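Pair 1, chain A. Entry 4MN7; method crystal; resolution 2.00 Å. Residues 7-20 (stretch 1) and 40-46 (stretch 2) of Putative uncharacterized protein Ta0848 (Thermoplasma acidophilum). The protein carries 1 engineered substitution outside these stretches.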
# COMPACT_ATOMS: atom_id res chain seq x y z
N ALA A 7 -6.87 -1.58 -3.11
CA ALA A 7 -6.53 -1.07 -1.78
C ALA A 7 -6.73 -2.10 -0.72
O ALA A 7 -5.91 -2.24 0.22
CB ALA A 7 -7.27 0.22 -1.44
N ARG A 8 -7.84 -2.83 -0.82
CA ARG A 8 -8.09 -3.84 0.21
C ARG A 8 -7.05 -4.94 0.18
O ARG A 8 -6.67 -5.43 1.27
CB ARG A 8 -9.51 -4.44 0.08
CG ARG A 8 -9.82 -5.42 1.18
CD ARG A 8 -11.07 -6.22 0.91
NE ARG A 8 -12.16 -5.57 1.64
CZ ARG A 8 -13.07 -4.82 1.08
NH1 ARG A 8 -13.04 -4.65 -0.21
NH2 ARG A 8 -13.99 -4.26 1.81
N SER A 9 -6.57 -5.34 -1.02
CA SER A 9 -5.52 -6.36 -1.06
C SER A 9 -4.18 -5.82 -0.48
O SER A 9 -3.46 -6.57 0.18
CB SER A 9 -5.34 -7.06 -2.47
OG SER A 9 -4.43 -6.43 -3.35
N GLN A 10 -3.86 -4.55 -0.72
CA GLN A 10 -2.70 -3.91 -0.05
C GLN A 10 -2.82 -3.95 1.46
O GLN A 10 -1.90 -4.33 2.15
CB GLN A 10 -2.54 -2.47 -0.50
CG GLN A 10 -2.08 -2.34 -1.93
CD GLN A 10 -0.66 -2.89 -2.13
OE1 GLN A 10 0.28 -2.37 -1.54
NE2 GLN A 10 -0.52 -3.92 -2.93
N MET A 11 -3.97 -3.55 1.99
CA MET A 11 -4.19 -3.54 3.45
C MET A 11 -4.09 -4.94 4.01
O MET A 11 -3.50 -5.20 5.06
CB MET A 11 -5.59 -2.94 3.78
CG MET A 11 -5.64 -1.44 3.66
SD MET A 11 -7.23 -0.75 4.21
CE MET A 11 -7.88 -0.77 2.65
N GLN A 12 -4.69 -5.86 3.30
CA GLN A 12 -4.59 -7.27 3.67
C GLN A 12 -3.15 -7.79 3.73
O GLN A 12 -2.71 -8.40 4.73
CB GLN A 12 -5.41 -8.07 2.66
CG GLN A 12 -5.77 -9.43 3.19
CD GLN A 12 -6.67 -9.34 4.37
OE1 GLN A 12 -7.69 -8.66 4.37
NE2 GLN A 12 -6.28 -10.02 5.41
N ALA A 13 -2.38 -7.47 2.70
CA ALA A 13 -0.93 -7.81 2.66
C ALA A 13 -0.19 -7.10 3.81
O ALA A 13 0.67 -7.70 4.44
CB ALA A 13 -0.30 -7.39 1.33
N ALA A 14 -0.54 -5.85 4.10
CA ALA A 14 0.06 -5.17 5.27
C ALA A 14 -0.26 -5.89 6.61
O ALA A 14 0.61 -6.07 7.48
CB ALA A 14 -0.37 -3.71 5.31
N CYS A 15 -1.51 -6.28 6.82
CA CYS A 15 -1.86 -7.04 8.05
C CYS A 15 -1.06 -8.35 8.12
O CYS A 15 -0.61 -8.74 9.14
CB CYS A 15 -3.36 -7.35 8.12
SG CYS A 15 -4.53 -5.95 8.10
N GLN A 16 -0.84 -9.00 6.98
CA GLN A 16 -0.13 -10.26 6.94
C GLN A 16 1.34 -10.04 7.29
O GLN A 16 1.89 -10.73 8.14
CB GLN A 16 -0.31 -10.90 5.53
CG GLN A 16 0.25 -12.31 5.31
CD GLN A 16 -0.20 -13.34 6.35
OE1 GLN A 16 0.64 -13.96 6.99
NE2 GLN A 16 -1.51 -13.52 6.52
N TYR A 17 2.01 -9.09 6.61
CA TYR A 17 3.33 -8.72 7.02
C TYR A 17 3.42 -8.38 8.50
O TYR A 17 4.29 -8.85 9.24
CB TYR A 17 3.84 -7.55 6.13
CG TYR A 17 5.23 -7.08 6.48
CD1 TYR A 17 5.40 -6.17 7.51
CD2 TYR A 17 6.39 -7.54 5.81
CE1 TYR A 17 6.65 -5.70 7.86
CE2 TYR A 17 7.68 -7.08 6.17
CZ TYR A 17 7.79 -6.15 7.21
OH TYR A 17 8.96 -5.55 7.66
N LEU A 18 2.52 -7.54 8.98
CA LEU A 18 2.61 -7.16 10.41
C LEU A 18 2.54 -8.36 11.37
O LEU A 18 3.21 -8.41 12.40
CB LEU A 18 1.55 -6.08 10.76
CG LEU A 18 1.92 -4.73 10.14
CD1 LEU A 18 0.74 -3.78 10.15
CD2 LEU A 18 3.14 -4.08 10.79
N LYS A 19 1.66 -9.29 11.05
CA LYS A 19 1.44 -10.45 11.92
C LYS A 19 2.55 -11.47 11.78
O LYS A 19 3.12 -11.90 12.76
CB LYS A 19 0.08 -11.06 11.62
CG LYS A 19 -0.29 -12.13 12.62
CD LYS A 19 -1.62 -12.77 12.30
CE LYS A 19 -1.67 -14.20 12.81
NZ LYS A 19 -1.52 -14.12 14.28
N GLU A 20 2.93 -11.81 10.56
CA GLU A 20 4.09 -12.71 10.32
C GLU A 20 5.41 -12.15 10.82
O GLU A 20 6.26 -12.91 11.23
CB GLU A 20 4.37 -12.90 8.86
CG GLU A 20 3.63 -13.91 8.04
CD GLU A 20 4.18 -13.84 6.59
OE1 GLU A 20 5.42 -13.59 6.45
OE2 GLU A 20 3.41 -13.97 5.62
N LEU A 40 -14.32 -2.32 9.91
CA LEU A 40 -13.16 -3.19 9.62
C LEU A 40 -13.12 -3.54 8.14
O LEU A 40 -14.03 -4.15 7.61
CB LEU A 40 -13.27 -4.48 10.41
CG LEU A 40 -12.12 -5.49 10.40
CD1 LEU A 40 -10.82 -4.88 10.87
CD2 LEU A 40 -12.49 -6.72 11.21
N GLU A 41 -12.07 -3.14 7.44
CA GLU A 41 -11.98 -3.47 6.04
C GLU A 41 -10.91 -4.53 5.68
O GLU A 41 -10.91 -5.06 4.60
CB GLU A 41 -11.83 -2.21 5.20
CG GLU A 41 -12.99 -1.23 5.40
CD GLU A 41 -14.27 -1.66 4.60
OE1 GLU A 41 -14.29 -2.76 4.05
OE2 GLU A 41 -15.23 -0.88 4.50
N ALA A 42 -10.02 -4.82 6.59
CA ALA A 42 -9.06 -5.89 6.41
C ALA A 42 -8.52 -6.27 7.75
O ALA A 42 -8.37 -5.41 8.66
CB ALA A 42 -7.91 -5.44 5.48
N PHE A 43 -8.22 -7.56 7.89
CA PHE A 43 -7.54 -8.09 9.08
C PHE A 43 -6.91 -9.45 8.85
O PHE A 43 -7.35 -10.20 8.01
CB PHE A 43 -8.52 -8.29 10.24
CG PHE A 43 -9.46 -9.43 10.04
CD1 PHE A 43 -10.52 -9.33 9.14
CD2 PHE A 43 -9.30 -10.59 10.75
CE1 PHE A 43 -11.37 -10.39 8.92
CE2 PHE A 43 -10.15 -11.66 10.57
CZ PHE A 43 -11.18 -11.57 9.63
N VAL A 44 -5.94 -9.78 9.68
CA VAL A 44 -5.46 -11.14 9.79
C VAL A 44 -5.55 -11.57 11.22
O VAL A 44 -5.20 -10.81 12.14
CB VAL A 44 -4.00 -11.27 9.29
CG1 VAL A 44 -3.45 -12.65 9.56
CG2 VAL A 44 -3.97 -11.06 7.78
N GLY A 45 -6.01 -12.80 11.39
CA GLY A 45 -6.12 -13.45 12.70
C GLY A 45 -7.53 -14.00 12.88
O GLY A 45 -8.30 -14.10 11.93
N GLU A 46 -7.89 -14.30 14.12
CA GLU A 46 -9.22 -14.81 14.50
C GLU A 46 -10.34 -13.79 14.18
O GLU A 46 -10.12 -12.57 14.21
CB GLU A 46 -9.15 -15.03 16.00
CG GLU A 46 -10.10 -15.98 16.70
CD GLU A 46 -10.01 -15.77 18.22
OE1 GLU A 46 -8.97 -15.20 18.69
OE2 GLU A 46 -10.96 -16.11 18.95

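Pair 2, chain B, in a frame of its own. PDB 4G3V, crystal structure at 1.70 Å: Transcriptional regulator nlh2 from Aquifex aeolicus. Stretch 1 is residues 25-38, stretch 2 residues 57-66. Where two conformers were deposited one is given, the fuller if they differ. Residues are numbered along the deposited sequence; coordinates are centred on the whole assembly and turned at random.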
# COMPACT_ATOMS: atom_id res chain seq x y z
N PHE B 25 -13.47 12.58 8.29
CA PHE B 25 -13.01 12.29 6.93
C PHE B 25 -11.99 13.35 6.50
O PHE B 25 -10.88 13.03 6.09
CB PHE B 25 -14.20 12.27 5.97
CG PHE B 25 -13.84 11.91 4.56
CD1 PHE B 25 -13.50 10.61 4.22
CD2 PHE B 25 -13.85 12.87 3.56
CE1 PHE B 25 -13.17 10.28 2.91
CE2 PHE B 25 -13.53 12.55 2.25
CZ PHE B 25 -13.19 11.25 1.93
N GLU B 26 -12.37 14.61 6.64
CA GLU B 26 -11.51 15.71 6.21
C GLU B 26 -10.23 15.81 7.04
O GLU B 26 -9.16 16.05 6.48
CB GLU B 26 -12.29 17.03 6.24
CG GLU B 26 -13.45 17.07 5.26
CD GLU B 26 -14.75 16.46 5.80
OE1 GLU B 26 -14.74 15.82 6.90
OE2 GLU B 26 -15.79 16.64 5.12
N GLU B 27 -10.31 15.64 8.36
CA GLU B 27 -9.12 15.69 9.21
C GLU B 27 -8.16 14.56 8.82
O GLU B 27 -6.94 14.75 8.83
CB GLU B 27 -9.46 15.58 10.70
CG GLU B 27 -10.25 16.78 11.29
CD GLU B 27 -9.41 18.04 11.55
OE1 GLU B 27 -9.87 18.88 12.34
OE2 GLU B 27 -8.31 18.19 10.97
N SER B 28 -8.71 13.39 8.48
CA SER B 28 -7.90 12.23 8.09
C SER B 28 -7.09 12.54 6.83
O SER B 28 -5.88 12.29 6.77
CB SER B 28 -8.78 11.00 7.86
OG SER B 28 -9.44 10.60 9.07
N LEU B 29 -7.75 13.09 5.82
CA LEU B 29 -7.08 13.42 4.56
C LEU B 29 -6.00 14.45 4.79
O LEU B 29 -4.90 14.33 4.26
CB LEU B 29 -8.06 13.96 3.53
CG LEU B 29 -9.23 13.07 3.11
CD1 LEU B 29 -10.00 13.73 1.98
CD2 LEU B 29 -8.74 11.70 2.71
N LYS B 30 -6.30 15.47 5.59
CA LYS B 30 -5.32 16.49 5.89
C LYS B 30 -4.11 15.89 6.59
O LYS B 30 -2.98 16.26 6.28
CB LYS B 30 -5.94 17.60 6.76
CG LYS B 30 -5.00 18.74 7.04
CD LYS B 30 -4.76 19.56 5.77
CE LYS B 30 -3.91 20.79 6.07
NZ LYS B 30 -4.14 21.85 5.07
N GLU B 31 -4.33 14.96 7.52
CA GLU B 31 -3.22 14.39 8.29
C GLU B 31 -2.34 13.54 7.37
O GLU B 31 -1.12 13.51 7.52
CB GLU B 31 -3.73 13.58 9.47
CG GLU B 31 -2.65 13.14 10.45
CD GLU B 31 -2.08 14.27 11.30
OE1 GLU B 31 -2.54 15.43 11.21
OE2 GLU B 31 -1.15 13.97 12.07
N VAL B 32 -2.94 12.85 6.40
CA VAL B 32 -2.15 12.14 5.39
C VAL B 32 -1.20 13.10 4.65
O VAL B 32 0.00 12.82 4.50
CB VAL B 32 -3.05 11.41 4.39
CG1 VAL B 32 -2.23 10.85 3.20
CG2 VAL B 32 -3.80 10.31 5.08
N LEU B 33 -1.71 14.24 4.21
CA LEU B 33 -0.87 15.19 3.48
C LEU B 33 0.21 15.78 4.39
O LEU B 33 1.33 16.04 3.95
CB LEU B 33 -1.71 16.30 2.85
CG LEU B 33 -2.76 15.80 1.84
CD1 LEU B 33 -3.50 16.95 1.16
CD2 LEU B 33 -2.12 14.91 0.79
N LYS B 34 -0.13 15.98 5.66
CA LYS B 34 0.83 16.49 6.62
C LYS B 34 2.00 15.52 6.81
O LYS B 34 3.16 15.93 6.88
CB LYS B 34 0.15 16.77 7.96
CG LYS B 34 1.06 17.40 9.00
CD LYS B 34 0.33 17.55 10.33
CE LYS B 34 -0.91 18.41 10.21
NZ LYS B 34 -1.65 18.51 11.49
N VAL B 35 1.70 14.23 6.89
CA VAL B 35 2.78 13.26 7.06
C VAL B 35 3.58 13.09 5.76
O VAL B 35 4.78 12.81 5.80
CB VAL B 35 2.34 11.90 7.70
CG1 VAL B 35 1.77 12.14 9.11
CG2 VAL B 35 1.35 11.18 6.87
N LEU B 36 2.95 13.27 4.61
CA LEU B 36 3.72 13.26 3.36
C LEU B 36 4.76 14.37 3.38
O LEU B 36 5.88 14.22 2.90
CB LEU B 36 2.81 13.43 2.15
CG LEU B 36 2.11 12.14 1.73
CD1 LEU B 36 1.19 12.39 0.55
CD2 LEU B 36 3.15 11.10 1.38
N TYR B 37 4.38 15.50 3.95
CA TYR B 37 5.33 16.59 4.12
C TYR B 37 6.40 16.23 5.16
O TYR B 37 7.59 16.35 4.90
CB TYR B 37 4.60 17.85 4.54
CG TYR B 37 5.53 18.94 4.97
CD1 TYR B 37 6.21 19.71 4.04
CD2 TYR B 37 5.73 19.20 6.32
CE1 TYR B 37 7.06 20.71 4.45
CE2 TYR B 37 6.58 20.20 6.72
CZ TYR B 37 7.24 20.95 5.79
OH TYR B 37 8.08 21.93 6.22
N SER B 38 5.97 15.80 6.34
CA SER B 38 6.92 15.58 7.42
C SER B 38 7.86 14.38 7.17
O SER B 38 9.03 14.44 7.52
CB SER B 38 6.17 15.42 8.75
OG SER B 38 5.47 14.19 8.79
N ILE B 57 -11.34 19.41 -5.04
CA ILE B 57 -10.36 19.32 -3.98
C ILE B 57 -11.07 19.19 -2.64
O ILE B 57 -11.93 20.02 -2.29
CB ILE B 57 -9.39 20.51 -3.98
CG1 ILE B 57 -8.46 20.41 -5.20
CG2 ILE B 57 -8.56 20.54 -2.70
CD1 ILE B 57 -7.31 21.38 -5.21
N ALA B 58 -10.72 18.14 -1.90
CA ALA B 58 -11.29 17.85 -0.59
C ALA B 58 -10.32 18.23 0.52
O ALA B 58 -10.73 18.61 1.62
CB ALA B 58 -11.63 16.38 -0.49
N SER B 59 -9.03 18.10 0.25
CA SER B 59 -8.00 18.45 1.22
C SER B 59 -6.75 18.91 0.49
O SER B 59 -6.50 18.51 -0.65
CB SER B 59 -7.68 17.23 2.08
OG SER B 59 -6.89 17.60 3.19
N SER B 60 -5.96 19.75 1.14
CA SER B 60 -4.81 20.33 0.47
C SER B 60 -3.71 20.65 1.46
O SER B 60 -3.94 20.72 2.67
CB SER B 60 -5.23 21.59 -0.28
OG SER B 60 -5.77 22.55 0.61
N TYR B 61 -2.51 20.86 0.93
CA TYR B 61 -1.37 21.21 1.77
C TYR B 61 -0.42 22.11 0.99
O TYR B 61 -0.17 21.87 -0.19
CB TYR B 61 -0.65 19.96 2.25
CG TYR B 61 0.46 20.26 3.23
CD1 TYR B 61 1.74 20.56 2.78
CD2 TYR B 61 0.23 20.25 4.60
CE1 TYR B 61 2.76 20.84 3.66
CE2 TYR B 61 1.25 20.54 5.50
CZ TYR B 61 2.51 20.83 5.02
OH TYR B 61 3.55 21.12 5.88
N GLY B 62 0.11 23.13 1.66
CA GLY B 62 0.98 24.09 1.01
C GLY B 62 0.24 25.12 0.16
O GLY B 62 -0.72 25.74 0.60
N TYR B 63 0.70 25.29 -1.07
CA TYR B 63 0.18 26.32 -1.96
C TYR B 63 -1.31 26.16 -2.21
O TYR B 63 -2.02 27.15 -2.42
CB TYR B 63 0.93 26.28 -3.30
CG TYR B 63 0.40 27.30 -4.29
CD1 TYR B 63 0.86 28.61 -4.27
CD2 TYR B 63 -0.57 26.95 -5.22
CE1 TYR B 63 0.38 29.55 -5.17
CE2 TYR B 63 -1.06 27.88 -6.12
CZ TYR B 63 -0.58 29.18 -6.08
OH TYR B 63 -1.06 30.12 -6.97
N PHE B 64 -1.80 24.93 -2.20
CA PHE B 64 -3.21 24.67 -2.48
C PHE B 64 -4.15 25.00 -1.33
O PHE B 64 -5.38 24.92 -1.48
CB PHE B 64 -3.37 23.21 -2.89
CG PHE B 64 -2.67 22.89 -4.16
CD1 PHE B 64 -3.31 23.08 -5.37
CD2 PHE B 64 -1.37 22.44 -4.15
CE1 PHE B 64 -2.67 22.80 -6.55
CE2 PHE B 64 -0.72 22.15 -5.33
CZ PHE B 64 -1.37 22.34 -6.54
N LEU B 65 -3.60 25.36 -0.18
CA LEU B 65 -4.44 25.71 0.95
C LEU B 65 -5.43 26.81 0.55
O LEU B 65 -5.05 27.78 -0.10
CB LEU B 65 -3.60 26.18 2.12
CG LEU B 65 -4.37 26.30 3.44
CD1 LEU B 65 -4.78 24.92 3.93
CD2 LEU B 65 -3.52 27.00 4.47
N ASN B 66 -6.69 26.63 0.93
CA ASN B 66 -7.74 27.63 0.69
C ASN B 66 -7.93 27.96 -0.79
O ASN B 66 -8.13 29.12 -1.16
CB ASN B 66 -7.44 28.92 1.47
CG ASN B 66 -7.52 28.73 2.97
OD1 ASN B 66 -8.38 28.00 3.47
ND2 ASN B 66 -6.60 29.36 3.69
O HOH W 1 -9.25 18.13 4.83

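A helix laid along a strand at a shallow angle is a common packing unit, and two examples illustrate how one backbone frame accepts different side chains. In pair 1 the helix 7-20 and the strand 40-44 run in nearly the same direction, at 26°, with axes 7.1 Å apart at their closest; in pair 2 the corresponding values are 33° and 7.6 Å. Fourteen central residues superpose with an RMSD of 0.4 Å, and the buried surface is almost identical, 516 and 515 Å².

The closest backbone approach matches: Gln12(A) sits against Ala42(A), and Lys30(B) against Ser59(B). Here the strand residue is small in both pairs, and its CB meets the helix side chain directly. Met11(A) CB lies 3.8 Å from Ala42(A) CB, and the equivalent Leu29(B) CB lies 3.6 Å from Ser59(B) CB. The serine adds a polar group that Ala42(A) lacks: a water hydrogen-bonds to both Ser59(B) OG (2.9 Å) and Glu26(B) O (2.7 Å), linking the strand to the helix backbone.

One turn along, Cys15(A) and Leu33(B) both point toward the strand. Cys15(A) CB meets Val44(A) CG2 at 3.8 Å, while Leu33(B) CB meets Tyr61(B) CB at 3.9 Å, so a larger helix residue faces a larger strand residue within nearly the same frame.

Flanking this apolar row, Gln12(A) and Lys30(B) leave the helix sideways, yet their ends reach the same kind of target, a strand carbonyl. Gln12(A) NE2 donates to Phe43(A) O at 2.8 Å, and Lys30(B) NZ to the matched Ser60(B) O at 2.7 Å. An amide and an ammonium thus satisfy equivalent backbone acceptors, whose own side chains start away from the helix.

The ends diverge most. At the Glu41(A)/Ala58(B) position, both CA-to-CB bonds point toward the helix. Glu41(A) OE1 forms a salt bridge with Arg8(A) NH2 at 2.7 Å, although the hydrogen bond within it is weak; Arg8(A) NE also donates to Glu41(A) O at 3.3 Å. Ala58(B) instead offers a methyl, its CB 4.0 Å from Leu29(B) CD1. At the other end, Lys19(A) CD packs 3.3 Å from Val44(A) CG1, using the aliphatic part of a long chain. Its counterpart Tyr37(B) forms an oblique aromatic pair with Tyr61(B), centroids 5.1 Å apart, and Tyr61(B) OH lies over one face of the Tyr37(B) ring, 2.9 Å from Tyr37(B) CD2. The general lesson is that backbone placement fixes which positions face inward, while their chemistry can vary.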